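Hypothetical protein PH1109 (Pyrococcus horikoshii, PDB 2D59) is of unknown function but belongs to the CoA-binding-domain family and adopts a Rossmann-like fold built round a five-stranded parallel sheet. Local coordinates at residues Q96-G101 with A123-V128; E92-A97 with K103-Q108; I78-L83 with R131-E136. All coordinates share one frame; numbering follows the deposited sequence.

Contact 1 of 3, residues Q96-G101 with A123-V128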
loop_
_atom_site.group_PDB
_atom_site.type_symbol
_atom_site.label_atom_id
_atom_site.label_comp_id
_atom_site.label_asym_id
_atom_site.label_seq_id
_atom_site.Cartn_x
_atom_site.Cartn_y
_atom_site.Cartn_z
ATOM N N GLN A 96 -0.840 5.735 -11.563
ATOM C CA GLN A 96 -2.122 5.042 -11.518
ATOM C C GLN A 96 -2.893 5.490 -10.283
ATOM O O GLN A 96 -4.081 5.800 -10.359
ATOM C CB GLN A 96 -1.908 3.529 -11.461
ATOM C CG GLN A 96 -1.573 2.883 -12.792
ATOM C CD GLN A 96 -1.262 1.410 -12.648
ATOM O OE1 GLN A 96 -1.825 0.726 -11.791
ATOM N NE2 GLN A 96 -0.370 0.907 -13.493
ATOM N N ALA A 97 -2.210 5.515 -9.143
ATOM C CA ALA A 97 -2.827 5.934 -7.889
ATOM C C ALA A 97 -3.384 7.346 -8.039
ATOM O O ALA A 97 -4.447 7.661 -7.515
ATOM C CB ALA A 97 -1.798 5.893 -6.760
ATOM N N ILE A 98 -2.650 8.189 -8.761
ATOM C CA ILE A 98 -3.066 9.567 -8.989
ATOM C C ILE A 98 -4.362 9.579 -9.772
ATOM O O ILE A 98 -5.309 10.271 -9.410
ATOM C CB ILE A 98 -2.017 10.358 -9.799
ATOM C CG1 ILE A 98 -0.695 10.381 -9.040
ATOM C CG2 ILE A 98 -2.487 11.787 -10.017
ATOM C CD1 ILE A 98 -0.820 10.955 -7.652
ATOM N N LYS A 99 -4.391 8.827 -10.866
ATOM C CA LYS A 99 -5.578 8.753 -11.713
ATOM C C LYS A 99 -6.756 8.143 -10.963
ATOM O O LYS A 99 -7.898 8.552 -11.150
ATOM C CB LYS A 99 -5.290 7.922 -12.968
ATOM C CG LYS A 99 -4.349 8.579 -13.971
ATOM C CD LYS A 99 -4.831 9.974 -14.353
ATOM C CE LYS A 99 -4.261 10.422 -15.689
ATOM N NZ LYS A 99 -4.827 9.622 -16.811
ATOM N N LYS A 100 -6.466 7.163 -10.113
ATOM C CA LYS A 100 -7.492 6.481 -9.330
ATOM C C LYS A 100 -8.062 7.389 -8.245
ATOM O O LYS A 100 -9.143 7.135 -7.717
ATOM C CB LYS A 100 -6.901 5.216 -8.696
ATOM C CG LYS A 100 -7.886 4.379 -7.894
ATOM C CD LYS A 100 -8.992 3.816 -8.772
ATOM C CE LYS A 100 -9.948 2.953 -7.961
ATOM N NZ LYS A 100 -11.045 2.394 -8.795
ATOM N N GLY A 101 -7.327 8.447 -7.914
ATOM C CA GLY A 101 -7.784 9.371 -6.893
ATOM C C GLY A 101 -7.501 8.891 -5.482
ATOM O O GLY A 101 -8.225 9.229 -4.543
ATOM N N ALA A 123 0.613 15.913 -6.374
ATOM C CA ALA A 123 -0.768 15.607 -6.730
ATOM C C ALA A 123 -1.689 15.646 -5.513
ATOM O O ALA A 123 -2.891 15.399 -5.629
ATOM C CB ALA A 123 -0.844 14.243 -7.402
ATOM N N GLY A 124 -1.124 15.948 -4.348
ATOM C CA GLY A 124 -1.921 16.024 -3.135
ATOM C C GLY A 124 -2.020 14.728 -2.351
ATOM O O GLY A 124 -2.773 14.641 -1.383
ATOM N N LEU A 125 -1.260 13.719 -2.764
ATOM C CA LEU A 125 -1.269 12.426 -2.087
ATOM C C LEU A 125 -0.416 12.445 -0.830
ATOM O O LEU A 125 0.691 12.981 -0.828
ATOM C CB LEU A 125 -0.743 11.334 -3.022
ATOM C CG LEU A 125 -1.655 10.867 -4.157
ATOM C CD1 LEU A 125 -2.767 10.021 -3.579
ATOM C CD2 LEU A 125 -2.209 12.065 -4.915
ATOM N N ILE A 126 -0.940 11.859 0.240
ATOM C CA ILE A 126 -0.211 11.774 1.496
ATOM C C ILE A 126 0.829 10.680 1.291
ATOM O O ILE A 126 0.534 9.659 0.677
ATOM C CB ILE A 126 -1.135 11.367 2.643
ATOM C CG1 ILE A 126 -2.239 12.412 2.811
ATOM C CG2 ILE A 126 -0.339 11.226 3.927
ATOM C CD1 ILE A 126 -3.292 12.021 3.823
ATOM N N ILE A 127 2.037 10.890 1.805
ATOM C CA ILE A 127 3.104 9.915 1.631
ATOM C C ILE A 127 3.580 9.246 2.916
ATOM O O ILE A 127 3.963 9.912 3.882
ATOM C CB ILE A 127 4.320 10.573 0.942
ATOM C CG1 ILE A 127 3.879 11.183 -0.389
ATOM C CG2 ILE A 127 5.429 9.542 0.704
ATOM C CD1 ILE A 127 4.926 12.043 -1.044
ATOM N N VAL A 128 3.526 7.920 2.929
ATOM C CA VAL A 128 4.023 7.143 4.054
ATOM C C VAL A 128 5.179 6.407 3.395
ATOM O O VAL A 128 5.017 5.844 2.310
ATOM C CB VAL A 128 2.977 6.136 4.584
ATOM C CG1 VAL A 128 3.587 5.296 5.702
ATOM C CG2 VAL A 128 1.752 6.884 5.098
#
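The CD1 methyl of Ile-98 presses against two methyl groups at once, Ala-123 CB and Leu-125 CD2. In this Rossmann-like alpha/beta fold the contact joins the last turn of helix 87-100 to the loop that leads from helix 114-122 into strand 126-129. Ile-98 CD1 lies 3.3 Å from Leu-125 CD2 and equally near Ala-123 CB, both tighter than ordinary carbon contacts. The CB of Ala-123 and CD2 of Leu-125 are themselves 3.6 Å apart, and the three carbons form a compact triangle. In Ile-98 the first torsion sets CG1 beside the backbone N (chi1 -60°), and the second (chi2 -57°) then swings CD1 toward Ala-123 and Leu-125. Leu-125 crosses it obliquely and is buried, also touching Val-105 and Ala-120, whereas Ala-123 lies at the exposed margin. Both helices end close by in Schellman motifs, with Gly-101 and Gly-124 taking the positive phi. The turn at Gly-124 separates the two contacting residues, whose CB atoms both point toward helix 87-100. The other branch of Ile-98 adds a looser touch, its CG2 methyl lying 3.9 Å from Ala-123 CB.

Contact 2 of 3, residues E92-A97 with K103-Q108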
loop_
_atom_site.group_PDB
_atom_site.type_symbol
_atom_site.label_atom_id
_atom_site.label_comp_id
_atom_site.label_asym_id
_atom_site.label_seq_id
_atom_site.Cartn_x
_atom_site.Cartn_y
_atom_site.Cartn_z
ATOM N N GLU A 92 5.154 4.101 -12.216
ATOM C CA GLU A 92 3.986 3.684 -12.981
ATOM C C GLU A 92 2.759 3.547 -12.080
ATOM O O GLU A 92 1.674 4.009 -12.426
ATOM C CB GLU A 92 4.268 2.355 -13.694
ATOM C CG GLU A 92 4.461 1.172 -12.764
ATOM C CD GLU A 92 4.954 -0.068 -13.482
ATOM O OE1 GLU A 92 4.297 -0.499 -14.456
ATOM O OE2 GLU A 92 5.999 -0.614 -13.070
ATOM N N TYR A 93 2.935 2.927 -10.918
ATOM C CA TYR A 93 1.830 2.736 -9.991
ATOM C C TYR A 93 1.401 4.015 -9.283
ATOM O O TYR A 93 0.246 4.145 -8.878
ATOM C CB TYR A 93 2.181 1.647 -8.975
ATOM C CG TYR A 93 2.248 0.279 -9.611
ATOM C CD1 TYR A 93 3.464 -0.380 -9.772
ATOM C CD2 TYR A 93 1.095 -0.335 -10.100
ATOM C CE1 TYR A 93 3.531 -1.620 -10.407
ATOM C CE2 TYR A 93 1.151 -1.568 -10.735
ATOM C CZ TYR A 93 2.370 -2.205 -10.887
ATOM O OH TYR A 93 2.430 -3.423 -11.523
ATOM N N VAL A 94 2.324 4.959 -9.128
ATOM C CA VAL A 94 1.987 6.227 -8.495
ATOM C C VAL A 94 1.082 6.993 -9.454
ATOM O O VAL A 94 0.092 7.594 -9.044
ATOM C CB VAL A 94 3.244 7.074 -8.201
ATOM C CG1 VAL A 94 2.842 8.487 -7.798
ATOM C CG2 VAL A 94 4.046 6.428 -7.087
ATOM N N GLU A 95 1.434 6.966 -10.736
ATOM C CA GLU A 95 0.647 7.639 -11.758
ATOM C C GLU A 95 -0.758 7.047 -11.768
ATOM O O GLU A 95 -1.744 7.763 -11.947
ATOM C CB GLU A 95 1.315 7.468 -13.126
ATOM C CG GLU A 95 2.661 8.175 -13.228
ATOM C CD GLU A 95 3.380 7.907 -14.537
ATOM O OE1 GLU A 95 4.442 8.525 -14.765
ATOM O OE2 GLU A 95 2.890 7.082 -15.335
ATOM N N GLN A 96 -0.840 5.735 -11.563
ATOM C CA GLN A 96 -2.122 5.042 -11.518
ATOM C C GLN A 96 -2.893 5.490 -10.283
ATOM O O GLN A 96 -4.081 5.800 -10.359
ATOM C CB GLN A 96 -1.908 3.529 -11.461
ATOM C CG GLN A 96 -1.573 2.883 -12.792
ATOM C CD GLN A 96 -1.262 1.410 -12.648
ATOM O OE1 GLN A 96 -1.825 0.726 -11.791
ATOM N NE2 GLN A 96 -0.370 0.907 -13.493
ATOM N N ALA A 97 -2.210 5.515 -9.143
ATOM C CA ALA A 97 -2.827 5.934 -7.889
ATOM C C ALA A 97 -3.384 7.346 -8.039
ATOM O O ALA A 97 -4.447 7.661 -7.515
ATOM C CB ALA A 97 -1.798 5.893 -6.760
ATOM N N LYS A 103 -5.770 8.467 -1.779
ATOM C CA LYS A 103 -5.501 9.489 -0.773
ATOM C C LYS A 103 -4.109 9.336 -0.177
ATOM O O LYS A 103 -3.516 10.307 0.298
ATOM C CB LYS A 103 -6.525 9.397 0.359
ATOM C CG LYS A 103 -7.968 9.621 -0.057
ATOM C CD LYS A 103 -8.212 11.065 -0.453
ATOM C CE LYS A 103 -9.684 11.307 -0.744
ATOM N NZ LYS A 103 -9.952 12.719 -1.131
ATOM N N VAL A 104 -3.592 8.111 -0.207
ATOM C CA VAL A 104 -2.282 7.822 0.367
ATOM C C VAL A 104 -1.458 6.861 -0.481
ATOM O O VAL A 104 -1.989 5.913 -1.058
ATOM C CB VAL A 104 -2.439 7.183 1.773
ATOM C CG1 VAL A 104 -1.076 6.827 2.354
ATOM C CG2 VAL A 104 -3.183 8.132 2.699
ATOM N N VAL A 105 -0.160 7.129 -0.567
ATOM C CA VAL A 105 0.759 6.250 -1.274
ATOM C C VAL A 105 1.650 5.742 -0.149
ATOM O O VAL A 105 2.259 6.529 0.574
ATOM C CB VAL A 105 1.618 6.998 -2.313
ATOM C CG1 VAL A 105 2.573 6.018 -2.994
ATOM C CG2 VAL A 105 0.722 7.652 -3.350
ATOM N N TRP A 106 1.702 4.428 0.012
ATOM C CA TRP A 106 2.493 3.832 1.074
ATOM C C TRP A 106 3.647 3.010 0.513
ATOM O O TRP A 106 3.434 1.950 -0.071
ATOM C CB TRP A 106 1.587 2.951 1.941
ATOM C CG TRP A 106 2.228 2.442 3.198
ATOM C CD1 TRP A 106 3.378 1.711 3.294
ATOM C CD2 TRP A 106 1.738 2.597 4.538
ATOM N NE1 TRP A 106 3.633 1.400 4.606
ATOM C CE2 TRP A 106 2.642 1.928 5.391
ATOM C CE3 TRP A 106 0.619 3.228 5.099
ATOM C CZ2 TRP A 106 2.470 1.880 6.780
ATOM C CZ3 TRP A 106 0.445 3.178 6.482
ATOM C CH2 TRP A 106 1.367 2.506 7.304
ATOM N N PHE A 107 4.868 3.513 0.691
ATOM C CA PHE A 107 6.069 2.829 0.225
ATOM C C PHE A 107 6.563 1.863 1.298
ATOM O O PHE A 107 7.012 2.283 2.365
ATOM C CB PHE A 107 7.173 3.847 -0.077
ATOM C CG PHE A 107 6.923 4.681 -1.307
ATOM C CD1 PHE A 107 7.364 4.255 -2.559
ATOM C CD2 PHE A 107 6.262 5.900 -1.210
ATOM C CE1 PHE A 107 7.152 5.037 -3.695
ATOM C CE2 PHE A 107 6.045 6.691 -2.342
ATOM C CZ PHE A 107 6.492 6.256 -3.585
ATOM N N GLN A 108 6.475 0.567 1.019
ATOM C CA GLN A 108 6.943 -0.439 1.962
ATOM C C GLN A 108 8.475 -0.418 1.942
ATOM O O GLN A 108 9.082 0.291 1.139
ATOM C CB GLN A 108 6.423 -1.821 1.557
ATOM C CG GLN A 108 4.915 -2.011 1.701
ATOM C CD GLN A 108 4.495 -2.424 3.100
ATOM O OE1 GLN A 108 5.172 -3.221 3.754
ATOM N NE2 GLN A 108 3.361 -1.907 3.556
#
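This is a wholly apolar, buried helix-to-sheet contact inside the beta-alpha-beta unit made by strand 80-83, helix 87-100 and strand 104-107, where the crossover helix lies back against the strand that follows it. Val-94 carries the helix side with a single methyl, CG2, which meets two residues of the strand. On one of them, Val-105, the partner is also a methyl: Val-94 CG2 stands 4.4 Å from Val-105 CG1. On the other it is the far end of an aromatic ring, with Val-94 CG2 4.3 Å from Phe-107 CZ and approaching the ring obliquely. Phe-107 gets there through its torsions, since CG stands beside the backbone N (chi1 -71°) and the ring reaches out to bring CZ to the helix. Both approaches are loose van der Waals contacts. One helical turn along, Ala-97 directs its CB at the strand, and Ala-97 CB lies 4.6 Å from Val-105 CG2. Around this contact, Ala-116 and Ala-120 of helix 114-122 also touch Val-94; Ala-120 reaches Val-105 as well, and Ser-117 of the same helix meets Phe-107, whose ring packs edge-to-face with Tyr-112. Strand 104-107 itself runs parallel between strands 80-83 and 126-129.

Contact 3 of 3, residues I78-L83 with R131-E136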
loop_
_atom_site.group_PDB
_atom_site.type_symbol
_atom_site.label_atom_id
_atom_site.label_comp_id
_atom_site.label_asym_id
_atom_site.label_seq_id
_atom_site.Cartn_x
_atom_site.Cartn_y
_atom_site.Cartn_z
ATOM N N ILE A 78 -10.325 3.303 -4.128
ATOM C CA ILE A 78 -9.096 2.966 -3.420
ATOM C C ILE A 78 -8.602 4.197 -2.684
ATOM O O ILE A 78 -8.556 5.287 -3.251
ATOM C CB ILE A 78 -8.008 2.490 -4.399
ATOM C CG1 ILE A 78 -8.429 1.151 -4.999
ATOM C CG2 ILE A 78 -6.675 2.340 -3.686
ATOM C CD1 ILE A 78 -8.650 0.061 -3.959
ATOM N N GLU A 79 -8.237 4.021 -1.419
ATOM C CA GLU A 79 -7.751 5.134 -0.614
ATOM C C GLU A 79 -6.243 5.054 -0.404
ATOM O O GLU A 79 -5.546 6.066 -0.467
ATOM C CB GLU A 79 -8.477 5.149 0.729
ATOM C CG GLU A 79 -9.998 5.168 0.581
ATOM C CD GLU A 79 -10.728 4.909 1.883
ATOM O OE1 GLU A 79 -10.403 3.914 2.564
ATOM O OE2 GLU A 79 -11.637 5.692 2.222
ATOM N N VAL A 80 -5.744 3.843 -0.166
ATOM C CA VAL A 80 -4.317 3.637 0.056
ATOM C C VAL A 80 -3.696 2.686 -0.964
ATOM O O VAL A 80 -4.205 1.590 -1.205
ATOM C CB VAL A 80 -4.036 3.054 1.470
ATOM C CG1 VAL A 80 -2.532 2.887 1.676
ATOM C CG2 VAL A 80 -4.624 3.959 2.543
ATOM N N VAL A 81 -2.598 3.118 -1.569
ATOM C CA VAL A 81 -1.886 2.282 -2.522
ATOM C C VAL A 81 -0.618 1.822 -1.805
ATOM O O VAL A 81 0.332 2.588 -1.621
ATOM C CB VAL A 81 -1.523 3.056 -3.802
ATOM C CG1 VAL A 81 -0.742 2.152 -4.748
ATOM C CG2 VAL A 81 -2.793 3.542 -4.486
ATOM N N ASP A 82 -0.632 0.558 -1.396
ATOM C CA ASP A 82 0.456 -0.069 -0.652
ATOM C C ASP A 82 1.425 -0.742 -1.620
ATOM O O ASP A 82 1.111 -1.785 -2.193
ATOM C CB ASP A 82 -0.166 -1.083 0.310
ATOM C CG ASP A 82 0.798 -1.575 1.355
ATOM O OD1 ASP A 82 1.768 -0.857 1.668
ATOM O OD2 ASP A 82 0.558 -2.683 1.879
ATOM N N LEU A 83 2.605 -0.149 -1.783
ATOM C CA LEU A 83 3.606 -0.650 -2.728
ATOM C C LEU A 83 4.652 -1.643 -2.232
ATOM O O LEU A 83 5.371 -1.385 -1.270
ATOM C CB LEU A 83 4.344 0.533 -3.359
ATOM C CG LEU A 83 3.522 1.619 -4.055
ATOM C CD1 LEU A 83 4.409 2.830 -4.294
ATOM C CD2 LEU A 83 2.946 1.093 -5.364
ATOM N N ARG A 131 7.965 2.100 5.863
ATOM C CA ARG A 131 7.228 1.565 7.000
ATOM C C ARG A 131 6.445 0.396 6.412
ATOM O O ARG A 131 6.288 0.301 5.195
ATOM C CB ARG A 131 6.219 2.576 7.562
ATOM C CG ARG A 131 6.777 3.908 8.028
ATOM C CD ARG A 131 5.663 4.668 8.739
ATOM N NE ARG A 131 5.969 6.078 8.964
ATOM C CZ ARG A 131 6.150 6.625 10.162
ATOM N NH1 ARG A 131 6.065 5.879 11.256
ATOM N NH2 ARG A 131 6.402 7.922 10.266
ATOM N N CYS A 132 5.956 -0.487 7.271
ATOM C CA CYS A 132 5.168 -1.624 6.827
ATOM C C CYS A 132 3.768 -1.482 7.415
ATOM O O CYS A 132 3.625 -1.240 8.613
ATOM C CB CYS A 132 5.802 -2.927 7.309
ATOM S SG CYS A 132 4.793 -4.385 6.988
ATOM N N MET A 133 2.736 -1.625 6.588
ATOM C CA MET A 133 1.369 -1.487 7.088
ATOM C C MET A 133 1.069 -2.433 8.245
ATOM O O MET A 133 0.379 -2.060 9.191
ATOM C CB MET A 133 0.348 -1.694 5.964
ATOM C CG MET A 133 0.281 -0.531 4.976
ATOM S SD MET A 133 -1.238 -0.544 3.985
ATOM C CE MET A 133 -2.417 0.192 5.168
ATOM N N MET A 134 1.589 -3.653 8.174
ATOM C CA MET A 134 1.366 -4.621 9.238
ATOM C C MET A 134 2.112 -4.237 10.511
ATOM O O MET A 134 1.538 -4.245 11.603
ATOM C CB MET A 134 1.817 -6.013 8.799
ATOM C CG MET A 134 1.766 -7.028 9.919
ATOM S SD MET A 134 2.182 -8.680 9.348
ATOM C CE MET A 134 3.950 -8.573 9.282
ATOM N N ARG A 135 3.397 -3.921 10.367
ATOM C CA ARG A 135 4.217 -3.538 11.506
ATOM C C ARG A 135 3.617 -2.332 12.220
ATOM O O ARG A 135 3.512 -2.316 13.449
ATOM C CB ARG A 135 5.637 -3.197 11.049
ATOM C CG ARG A 135 6.650 -3.185 12.185
ATOM C CD ARG A 135 7.611 -4.362 12.067
ATOM N NE ARG A 135 8.671 -4.105 11.094
ATOM C CZ ARG A 135 9.514 -5.029 10.643
ATOM N NH1 ARG A 135 10.450 -4.700 9.764
ATOM N NH2 ARG A 135 9.413 -6.285 11.059
ATOM N N GLU A 136 3.235 -1.321 11.446
ATOM C CA GLU A 136 2.647 -0.111 12.016
ATOM C C GLU A 136 1.326 -0.419 12.708
ATOM O O GLU A 136 1.053 0.079 13.806
ATOM C CB GLU A 136 2.431 0.941 10.921
ATOM C CG GLU A 136 3.708 1.516 10.329
ATOM C CD GLU A 136 4.633 2.087 11.386
ATOM O OE1 GLU A 136 5.490 1.339 11.896
ATOM O OE2 GLU A 136 4.494 3.284 11.714
#
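Met-133 packs its thioether against Asp-82 and Val-80, joining the first turn of helix 133-141 to strand 80-83, the central strand of the five-stranded parallel sheet in this Rossmann-like fold. The van der Waals part is centred on sulfur. Met-133 SD lies 3.5 Å from Asp-82 CG and, together with the methionine CG, sits over one face of the carboxylate. The two side chains slide past each other in opposite directions, an overlap that follows from Asp-82 CG being anti to its backbone nitrogen (chi1 -167°) and from Met-133 CG standing beside its own (chi1 -73°), with an extended chi2 placing SD. The same sulfur touches Val-80 more loosely, 4.3 Å from CG1, and Trp-106 flanks both Asp-82 and Met-133. As for polar contacts, the buried carboxylate is met at OD1 by the side-chain amide of Gln-108, which leaves its face to the methionine. The helix start is held by local bonds. Cys-132, the N-cap residue, accepts a weak but nearly straight bond at SG from Arg-135 N. Arg-131 pairs with Glu-136 in a salt bridge, and each has a further ionic partner, Asp-8 and Arg-139 respectively. In that bridge Arg-131 NH1 reaches Glu-136 OE2 at 3.1 Å from above the carboxylate plane, 42° out of it.

Overall arrangement
All three contacts involve elements around one parallel sheet; contact 1 sits at the entry to its edge strand 126-129. Contacts 1 and 2 both start from helix 87-100, share Gln-96 and Ala-97, and have centres about 6 Å apart; the adjoining strands bond directly, Ile-126 O lying 2.9 Å from Val-105 N. Contact 3 lies on the opposite face of the sheet, its centre about 10 Å from that of contact 2 and 13 Å from that of contact 1, and its chain loop encloses both. Strand 80-83 links the two layers: Val-81 CG2 meets Ala-97 CB at 3.4 Å on the helix 87-100 side. Contacts 2 and 3 are also joined through the backbone, Lys-103 N lying 2.7 Å from Glu-79 O.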